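Side-chain contacts in PTS-dependent dihydroxyacetone kinase, ADP-binding subunit DhaL (Lactococcus lactis subsp. lactis, PDB 3CR3), which binds ADP and magnesium, takes a phosphoryl group from DhaM to form ATP and passes it to dihydroxyacetone bound to DhaK: residues P81-A86 with K122-I127; F87-K92 with I104-E109. All coordinates share one frame; numbering follows the deposited sequence.

Helix 79-94 serves both contacts: its first half faces the loop and helix start at 122-127 in contact 1, its second half faces 104-109 of helix 100-115 in contact 2. In sequence, both segments of contact 2 fall between those of contact 1, and the centres lie about 10 Å apart. They join where Ala-86 CB packs 3.9 Å from Gly-107 O and Val-125 O lies 3.8 Å from Leu-108 CD1. Contact 1 lines part of the ADP pocket, with Leu-82 and Thr-123 on the adenine faces; the side chain of Leu-82 is about 10 Å from a magnesium ion. Contact 2 lies farther from the nucleotide, Gly-107 CA about 12 Å from the nearest ADP atom and the side chain of Met-90 about 8 Å from that of Met-124.

Contact 1: P81-A86 with K122-I127; sequences PLYGSA and KTMVDI. With ADP (adenosine-5'-diphosphate), chain G.
The Tyr-83 ring carries the end of Met-124 (selenomethionine) on one face: CE stands 3.6 Å from the ring centroid in a CH-pi contact, displaced toward the CE1 rim, while SE sits over the same face 4.3 Å from the centroid, a Met-aromatic contact. The ring hydroxyl is tied to Ser-179 and Ser-180 of helix 175-191, which helps fix the ring under the methyl. Adenine is the second flat group, held between two side chains. Leu-82 covers one face, its CD1 3.2 Å from ADP C4 and its CD2 reaching toward C2 and N1; Thr-123 covers the opposite face, with CB 3.4 Å from ADP N3 and CG2 and OG1 alongside. Met-124 CG, placed between the backbone N and the carbonyl carbon (chi1 68°), passes beside ADP N3, and a bend at chi3 (-72°) turns CE onto the tyrosine; on the way SE packs 4.0 Å from Leu-82 CB. The backbone N of Met-124 donates to the ribose, reaching ADP O2' at 3.2 Å. Thr-123 also caps the turn leading into the helix: OG1 accepts from Val-125 N at 3.2 Å, and a weak bond from Thr-123 N to Asp-126 OD2 completes a capping box. With an alanine here OG1 and CG2 are gone, which is likely to leave Val-125 N without its capping acceptor and that adenine face less well covered. Ile-111 of helix 100-115 touches both Leu-82 and Met-124. Leu-82 and Thr-123 meet the base through carbon-rich van der Waals contacts over its two faces, whereas the ribose receives a directed bond from Met-124 N, consistent with a nucleotide held in place while a terminal phosphoryl group is gained and passed on.

Contact 2: F87-K92 with I104-E109; sequences FLAMSK and IYAGLE
Ala-89 and Ala-106 meet where helices 79-94 and 100-115 come closest, and their small side chains let the short segment axes approach to 7.5 Å at an angle of 141°, roughly antiparallel. Each methyl settles on the other backbone: Ala-89 CB rests 3.6 Å from Ala-106 O, and Ala-106 CB lies 3.9 Å from Ala-89 O, with the two CB atoms 4.1 Å apart. Beside them Met-90 (selenomethionine) runs along Gly-107, its CG 3.9 Å from Gly-107 N. With no side chain at Gly-107, Met-90 lies close along the backbone there. The bend at chi3 (-80°) then brings Met-90 CE back over the centre of the Phe-87 ring, 3.3 Å above its plane. The other side is looser: Ala-89 is partly exposed, and Glu-109 and Lys-92 at this margin are exposed and make no contact across it. On the buried side, Met-90, Ile-104 and Leu-108 reach Trp-128, Phe-131 and Leu-135, while Phe-87, Leu-88 and Ser-91 lie against helix 60-74; in this all-helical fold, helix 125-136 thus packs against both members of the consecutive pair, and helix 60-74 against helix 79-94.

Contact 1: P81-A86 with K122-I127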
ATOM      1  N   PRO A  81      -5.294  -0.503 -21.893  1.00 15.37           N
ATOM      2  CA  PRO A  81      -4.600  -1.748 -22.225  1.00 15.58           C
ATOM      3  C   PRO A  81      -5.501  -2.798 -22.889  1.00 15.00           C
ATOM      4  O   PRO A  81      -5.024  -3.561 -23.733  1.00 14.94           O
ATOM      5  CB  PRO A  81      -4.104  -2.273 -20.873  1.00 15.08           C
ATOM      6  CG  PRO A  81      -4.228  -1.168 -19.917  1.00 15.81           C
ATOM      7  CD  PRO A  81      -5.062  -0.079 -20.496  1.00 15.82           C
ATOM      8  N   LEU A  82      -6.779  -2.832 -22.528  1.00 14.63           N
ATOM      9  CA  LEU A  82      -7.682  -3.867 -23.063  1.00 14.85           C
ATOM     10  C   LEU A  82      -8.106  -3.647 -24.518  1.00 14.12           C
ATOM     11  O   LEU A  82      -7.880  -4.504 -25.375  1.00 14.07           O
ATOM     12  CB  LEU A  82      -8.919  -4.042 -22.162  1.00 14.63           C
ATOM     13  CG  LEU A  82      -8.636  -4.572 -20.754  1.00 15.20           C
ATOM     14  CD1 LEU A  82      -9.855  -4.300 -19.877  1.00 12.84           C
ATOM     15  CD2 LEU A  82      -8.284  -6.034 -20.761  1.00 14.85           C
ATOM     16  N   TYR A  83      -8.747  -2.515 -24.789  1.00 14.41           N
ATOM     17  CA  TYR A  83      -9.093  -2.151 -26.166  1.00 14.29           C
ATOM     18  C   TYR A  83      -7.847  -1.989 -27.038  1.00 14.68           C
ATOM     19  O   TYR A  83      -7.854  -2.381 -28.213  1.00 14.30           O
ATOM     20  CB  TYR A  83      -9.923  -0.862 -26.214  1.00 14.27           C
ATOM     21  CG  TYR A  83     -11.391  -1.050 -25.890  1.00 13.67           C
ATOM     22  CD1 TYR A  83     -12.224  -1.752 -26.758  1.00 14.76           C
ATOM     23  CD2 TYR A  83     -11.947  -0.516 -24.724  1.00 14.71           C
ATOM     24  CE1 TYR A  83     -13.571  -1.922 -26.483  1.00 15.38           C
ATOM     25  CE2 TYR A  83     -13.298  -0.693 -24.420  1.00 14.50           C
ATOM     26  CZ  TYR A  83     -14.102  -1.399 -25.308  1.00 14.26           C
ATOM     27  OH  TYR A  83     -15.429  -1.600 -25.044  1.00 13.43           O
ATOM     28  N   GLY A  84      -6.799  -1.399 -26.459  1.00 15.00           N
ATOM     29  CA  GLY A  84      -5.508  -1.189 -27.139  1.00 15.42           C
ATOM     30  C   GLY A  84      -4.898  -2.499 -27.615  1.00 15.96           C
ATOM     31  O   GLY A  84      -4.451  -2.603 -28.761  1.00 16.31           O
ATOM     32  N   SER A  85      -4.888  -3.504 -26.741  1.00 15.09           N
ATOM     33  CA  SER A  85      -4.374  -4.817 -27.111  1.00 15.33           C
ATOM     34  C   SER A  85      -5.327  -5.535 -28.080  1.00 14.80           C
ATOM     35  O   SER A  85      -4.875  -6.251 -28.973  1.00 14.24           O
ATOM     36  CB  SER A  85      -4.099  -5.674 -25.877  1.00 14.86           C
ATOM     37  OG  SER A  85      -3.117  -5.057 -25.051  1.00 16.04           O
ATOM     38  N   ALA A  86      -6.631  -5.333 -27.909  1.00 14.60           N
ATOM     39  CA  ALA A  86      -7.601  -5.871 -28.866  1.00 14.92           C
ATOM     40  C   ALA A  86      -7.269  -5.323 -30.254  1.00 14.87           C
ATOM     41  O   ALA A  86      -7.055  -6.079 -31.186  1.00 14.30           O
ATOM     42  CB  ALA A  86      -9.047  -5.525 -28.462  1.00 14.77           C
ATOM     43  N   LYS A 122     -17.994 -11.182 -15.827  1.00 16.45           N
ATOM     44  CA  LYS A 122     -18.611  -9.844 -15.834  1.00 16.17           C
ATOM     45  C   LYS A 122     -17.662  -8.793 -16.390  1.00 16.08           C
ATOM     46  O   LYS A 122     -17.434  -7.773 -15.768  1.00 17.18           O
ATOM     47  CB  LYS A 122     -19.135  -9.440 -14.443  1.00 15.57           C
ATOM     48  CG  LYS A 122     -20.256  -8.381 -14.417  1.00 14.35           C
ATOM     49  CD  LYS A 122     -20.211  -7.671 -13.058  1.00 15.08           C
ATOM     50  CE  LYS A 122     -21.391  -6.766 -12.785  1.00 15.91           C
ATOM     51  NZ  LYS A 122     -22.669  -7.506 -12.547  1.00 13.01           N
ATOM     52  N   THR A 123     -17.086  -9.055 -17.560  1.00 15.97           N
ATOM     53  CA  THR A 123     -16.286  -8.039 -18.250  1.00 15.07           C
ATOM     54  C   THR A 123     -16.670  -8.047 -19.732  1.00 15.84           C
ATOM     55  O   THR A 123     -17.443  -8.907 -20.162  1.00 14.36           O
ATOM     56  CB  THR A 123     -14.776  -8.312 -18.167  1.00 14.87           C
ATOM     57  OG1 THR A 123     -14.458  -9.452 -18.978  1.00 13.93           O
ATOM     58  CG2 THR A 123     -14.295  -8.536 -16.730  1.00 11.51           C
HETATM   59  N   MSE A 124     -16.081  -7.119 -20.497  1.00 15.46           N
HETATM   60  CA  MSE A 124     -16.241  -7.037 -21.954  1.00 16.99           C
HETATM   61  C   MSE A 124     -15.920  -8.348 -22.674  1.00 14.85           C
HETATM   62  O   MSE A 124     -16.418  -8.577 -23.741  1.00 14.80           O
HETATM   63  CB  MSE A 124     -15.376  -5.912 -22.525  1.00 15.11           C
HETATM   64  CG  MSE A 124     -13.861  -6.181 -22.421  1.00 18.79           C
HETATM   65 SE   MSE A 124     -12.789  -4.643 -23.051  1.00 25.61          SE
HETATM   66  CE  MSE A 124     -13.097  -4.782 -24.891  1.00 23.25           C
ATOM     67  N   VAL A 125     -15.057  -9.176 -22.096  1.00 14.74           N
ATOM     68  CA  VAL A 125     -14.786 -10.534 -22.596  1.00 14.50           C
ATOM     69  C   VAL A 125     -16.090 -11.305 -22.882  1.00 14.37           C
ATOM     70  O   VAL A 125     -16.192 -12.045 -23.863  1.00 14.27           O
ATOM     71  CB  VAL A 125     -13.886 -11.323 -21.589  1.00 14.70           C
ATOM     72  CG1 VAL A 125     -13.879 -12.819 -21.881  1.00 15.35           C
ATOM     73  CG2 VAL A 125     -12.451 -10.784 -21.607  1.00 13.89           C
ATOM     74  N   ASP A 126     -17.098 -11.082 -22.046  1.00 14.33           N
ATOM     75  CA  ASP A 126     -18.375 -11.797 -22.175  1.00 14.53           C
ATOM     76  C   ASP A 126     -19.079 -11.466 -23.484  1.00 13.86           C
ATOM     77  O   ASP A 126     -19.618 -12.346 -24.141  1.00 13.62           O
ATOM     78  CB  ASP A 126     -19.285 -11.472 -20.996  1.00 14.31           C
ATOM     79  CG  ASP A 126     -18.635 -11.750 -19.672  1.00 15.89           C
ATOM     80  OD1 ASP A 126     -17.690 -12.570 -19.624  1.00 17.09           O
ATOM     81  OD2 ASP A 126     -19.058 -11.140 -18.674  1.00 15.52           O
ATOM     82  N   ILE A 127     -19.050 -10.193 -23.878  1.00 12.87           N
ATOM     83  CA  ILE A 127     -19.735  -9.804 -25.086  1.00 12.39           C
ATOM     84  C   ILE A 127     -18.872 -10.066 -26.328  1.00 12.95           C
ATOM     85  O   ILE A 127     -19.411 -10.422 -27.385  1.00 12.90           O
ATOM     86  CB  ILE A 127     -20.323  -8.351 -25.005  1.00 12.47           C
ATOM     87  CG1 ILE A 127     -21.315  -8.087 -26.150  1.00 13.22           C
ATOM     88  CG2 ILE A 127     -19.220  -7.318 -24.967  1.00 12.64           C
ATOM     89  CD1 ILE A 127     -22.338  -6.977 -25.860  1.00 11.91           C
TER
HETATM   90  PB  ADP G1211     -10.932   1.236 -14.689  1.00 15.60           P
HETATM   91  O1B ADP G1211     -11.435   2.560 -14.210  1.00 15.51           O
HETATM   92  O2B ADP G1211      -9.450   1.105 -14.602  1.00 13.87           O
HETATM   93  O3B ADP G1211     -11.682   0.044 -14.092  1.00 14.19           O
HETATM   94  PA  ADP G1211     -12.620   1.655 -17.015  1.00 14.17           P
HETATM   95  O1A ADP G1211     -13.628   2.157 -16.039  1.00 13.91           O
HETATM   96  O2A ADP G1211     -12.282   2.575 -18.165  1.00 16.69           O
HETATM   97  O3A ADP G1211     -11.246   1.202 -16.280  1.00 14.44           O
HETATM   98  O5' ADP G1211     -13.110   0.242 -17.624  1.00 15.92           O
HETATM   99  C5' ADP G1211     -13.797  -0.706 -16.801  1.00 15.07           C
HETATM  100  C4' ADP G1211     -14.097  -1.916 -17.660  1.00 14.79           C
HETATM  101  O4' ADP G1211     -12.900  -2.611 -18.033  1.00 16.42           O
HETATM  102  C3' ADP G1211     -14.952  -2.950 -16.950  1.00 14.89           C
HETATM  103  O3' ADP G1211     -16.329  -2.606 -17.113  1.00 14.91           O
HETATM  104  C2' ADP G1211     -14.579  -4.261 -17.639  1.00 14.36           C
HETATM  105  O2' ADP G1211     -15.432  -4.573 -18.743  1.00 10.96           O
HETATM  106  C1' ADP G1211     -13.199  -3.990 -18.224  1.00 17.13           C
HETATM  107  N9  ADP G1211     -12.186  -4.771 -17.490  1.00 18.66           N
HETATM  108  C8  ADP G1211     -11.637  -4.397 -16.314  1.00 18.23           C
HETATM  109  N7  ADP G1211     -10.749  -5.315 -15.904  1.00 17.35           N
HETATM  110  C5  ADP G1211     -10.737  -6.297 -16.825  1.00 17.86           C
HETATM  111  C6  ADP G1211     -10.022  -7.575 -16.992  1.00 16.54           C
HETATM  112  N6  ADP G1211      -9.119  -7.947 -16.064  1.00 17.11           N
HETATM  113  N1  ADP G1211     -10.286  -8.313 -18.093  1.00 17.92           N
HETATM  114  C2  ADP G1211     -11.172  -7.924 -19.030  1.00 17.00           C
HETATM  115  N3  ADP G1211     -11.858  -6.784 -18.935  1.00 16.87           N
HETATM  116  C4  ADP G1211     -11.689  -5.947 -17.872  1.00 17.73           C

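Contact 2: F87-K92 with I104-E109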
ATOM      1  N   PHE A  87      -7.171  -4.002 -30.378  1.00 15.12           N
ATOM      2  CA  PHE A  87      -6.895  -3.408 -31.673  1.00 16.07           C
ATOM      3  C   PHE A  87      -5.522  -3.774 -32.241  1.00 16.30           C
ATOM      4  O   PHE A  87      -5.376  -3.942 -33.443  1.00 16.70           O
ATOM      5  CB  PHE A  87      -7.172  -1.897 -31.661  1.00 16.43           C
ATOM      6  CG  PHE A  87      -8.634  -1.572 -31.858  1.00 16.77           C
ATOM      7  CD1 PHE A  87      -9.182  -1.551 -33.132  1.00 16.49           C
ATOM      8  CD2 PHE A  87      -9.471  -1.348 -30.762  1.00 16.74           C
ATOM      9  CE1 PHE A  87     -10.534  -1.294 -33.333  1.00 16.85           C
ATOM     10  CE2 PHE A  87     -10.825  -1.090 -30.946  1.00 16.34           C
ATOM     11  CZ  PHE A  87     -11.359  -1.063 -32.229  1.00 16.89           C
ATOM     12  N   LEU A  88      -4.536  -3.943 -31.371  1.00 16.94           N
ATOM     13  CA  LEU A  88      -3.196  -4.307 -31.809  1.00 17.55           C
ATOM     14  C   LEU A  88      -3.183  -5.682 -32.479  1.00 17.41           C
ATOM     15  O   LEU A  88      -2.551  -5.867 -33.524  1.00 16.85           O
ATOM     16  CB  LEU A  88      -2.228  -4.272 -30.623  1.00 17.24           C
ATOM     17  CG  LEU A  88      -0.738  -4.191 -30.936  1.00 19.44           C
ATOM     18  CD1 LEU A  88      -0.385  -2.985 -31.838  1.00 20.47           C
ATOM     19  CD2 LEU A  88       0.025  -4.122 -29.632  1.00 21.02           C
ATOM     20  N   ALA A  89      -3.880  -6.638 -31.871  1.00 17.37           N
ATOM     21  CA  ALA A  89      -3.982  -7.987 -32.420  1.00 18.29           C
ATOM     22  C   ALA A  89      -4.763  -7.966 -33.732  1.00 19.35           C
ATOM     23  O   ALA A  89      -4.377  -8.623 -34.703  1.00 19.20           O
ATOM     24  CB  ALA A  89      -4.642  -8.904 -31.427  1.00 18.08           C
HETATM   25  N   MSE A  90      -5.848  -7.188 -33.759  1.00 20.59           N
HETATM   26  CA  MSE A  90      -6.642  -6.988 -34.974  1.00 23.01           C
HETATM   27  C   MSE A  90      -5.819  -6.347 -36.081  1.00 20.81           C
HETATM   28  O   MSE A  90      -5.990  -6.669 -37.255  1.00 20.02           O
HETATM   29  CB  MSE A  90      -7.897  -6.158 -34.685  1.00 22.10           C
HETATM   30  CG  MSE A  90      -8.888  -6.877 -33.777  1.00 25.94           C
HETATM   31 SE   MSE A  90     -10.458  -5.804 -33.352  1.00 32.21          SE
HETATM   32  CE  MSE A  90      -9.851  -4.670 -31.977  1.00 30.89           C
ATOM     33  N   SER A  91      -4.925  -5.442 -35.698  1.00 20.55           N
ATOM     34  CA  SER A  91      -3.989  -4.846 -36.643  1.00 20.11           C
ATOM     35  C   SER A  91      -3.133  -5.945 -37.293  1.00 20.03           C
ATOM     36  O   SER A  91      -3.010  -6.011 -38.522  1.00 19.24           O
ATOM     37  CB  SER A  91      -3.102  -3.807 -35.951  1.00 20.10           C
ATOM     38  OG  SER A  91      -2.223  -3.198 -36.876  1.00 20.21           O
ATOM     39  N   LYS A  92      -2.583  -6.828 -36.467  1.00 20.06           N
ATOM     40  CA  LYS A  92      -1.700  -7.875 -36.971  1.00 21.08           C
ATOM     41  C   LYS A  92      -2.468  -8.876 -37.850  1.00 20.64           C
ATOM     42  O   LYS A  92      -2.006  -9.238 -38.939  1.00 20.85           O
ATOM     43  CB  LYS A  92      -0.941  -8.551 -35.826  1.00 20.72           C
ATOM     44  CG  LYS A  92      -0.050  -7.588 -35.041  1.00 22.64           C
ATOM     45  CD  LYS A  92       0.507  -8.230 -33.767  1.00 22.86           C
ATOM     46  CE  LYS A  92       0.582  -7.234 -32.591  1.00 26.13           C
ATOM     47  NZ  LYS A  92       1.882  -6.519 -32.477  1.00 27.18           N
ATOM     48  N   ILE A 104     -12.363 -10.341 -34.787  1.00 16.33           N
ATOM     49  CA  ILE A 104     -12.963 -10.368 -33.466  1.00 16.96           C
ATOM     50  C   ILE A 104     -12.259 -11.434 -32.624  1.00 17.19           C
ATOM     51  O   ILE A 104     -11.995 -11.217 -31.446  1.00 17.08           O
ATOM     52  CB  ILE A 104     -14.507 -10.601 -33.542  1.00 16.74           C
ATOM     53  CG1 ILE A 104     -15.190  -9.518 -34.397  1.00 18.12           C
ATOM     54  CG2 ILE A 104     -15.134 -10.699 -32.152  1.00 16.19           C
ATOM     55  CD1 ILE A 104     -14.789  -8.058 -34.055  1.00 16.22           C
ATOM     56  N   TYR A 105     -11.928 -12.563 -33.254  1.00 17.52           N
ATOM     57  CA  TYR A 105     -11.199 -13.623 -32.580  1.00 18.48           C
ATOM     58  C   TYR A 105      -9.854 -13.103 -32.097  1.00 17.72           C
ATOM     59  O   TYR A 105      -9.488 -13.312 -30.947  1.00 17.02           O
ATOM     60  CB  TYR A 105     -10.990 -14.830 -33.505  1.00 19.75           C
ATOM     61  CG  TYR A 105     -10.257 -15.976 -32.835  1.00 22.17           C
ATOM     62  CD1 TYR A 105     -10.958 -17.053 -32.307  1.00 23.01           C
ATOM     63  CD2 TYR A 105      -8.858 -15.972 -32.723  1.00 24.54           C
ATOM     64  CE1 TYR A 105     -10.293 -18.110 -31.690  1.00 25.89           C
ATOM     65  CE2 TYR A 105      -8.182 -17.016 -32.096  1.00 25.24           C
ATOM     66  CZ  TYR A 105      -8.908 -18.086 -31.585  1.00 25.46           C
ATOM     67  OH  TYR A 105      -8.257 -19.136 -30.975  1.00 25.69           O
ATOM     68  N   ALA A 106      -9.117 -12.436 -32.983  1.00 17.31           N
ATOM     69  CA  ALA A 106      -7.838 -11.832 -32.596  1.00 16.98           C
ATOM     70  C   ALA A 106      -8.040 -10.915 -31.386  1.00 16.17           C
ATOM     71  O   ALA A 106      -7.334 -11.037 -30.404  1.00 15.92           O
ATOM     72  CB  ALA A 106      -7.216 -11.065 -33.760  1.00 16.54           C
ATOM     73  N   GLY A 107      -9.024 -10.020 -31.463  1.00 16.18           N
ATOM     74  CA  GLY A 107      -9.300  -9.058 -30.375  1.00 15.42           C
ATOM     75  C   GLY A 107      -9.631  -9.732 -29.048  1.00 15.15           C
ATOM     76  O   GLY A 107      -9.091  -9.364 -28.012  1.00 14.16           O
ATOM     77  N   LEU A 108     -10.507 -10.737 -29.088  1.00 14.83           N
ATOM     78  CA  LEU A 108     -10.920 -11.469 -27.873  1.00 14.83           C
ATOM     79  C   LEU A 108      -9.745 -12.168 -27.208  1.00 15.15           C
ATOM     80  O   LEU A 108      -9.546 -12.058 -26.001  1.00 14.75           O
ATOM     81  CB  LEU A 108     -12.028 -12.483 -28.196  1.00 14.39           C
ATOM     82  CG  LEU A 108     -12.450 -13.524 -27.144  1.00 14.62           C
ATOM     83  CD1 LEU A 108     -13.066 -12.886 -25.888  1.00 11.93           C
ATOM     84  CD2 LEU A 108     -13.418 -14.514 -27.780  1.00 14.34           C
ATOM     85  N   GLU A 109      -8.962 -12.874 -28.019  1.00 16.06           N
ATOM     86  CA  GLU A 109      -7.784 -13.602 -27.563  1.00 16.79           C
ATOM     87  C   GLU A 109      -6.827 -12.642 -26.850  1.00 15.95           C
ATOM     88  O   GLU A 109      -6.292 -12.955 -25.784  1.00 15.57           O
ATOM     89  CB  GLU A 109      -7.106 -14.273 -28.770  1.00 16.65           C
ATOM     90  CG  GLU A 109      -5.903 -15.135 -28.433  1.00 18.66           C
ATOM     91  CD  GLU A 109      -5.131 -15.587 -29.669  1.00 19.56           C
ATOM     92  OE1 GLU A 109      -4.956 -14.774 -30.613  1.00 23.33           O
ATOM     93  OE2 GLU A 109      -4.694 -16.757 -29.693  1.00 24.07           O
TER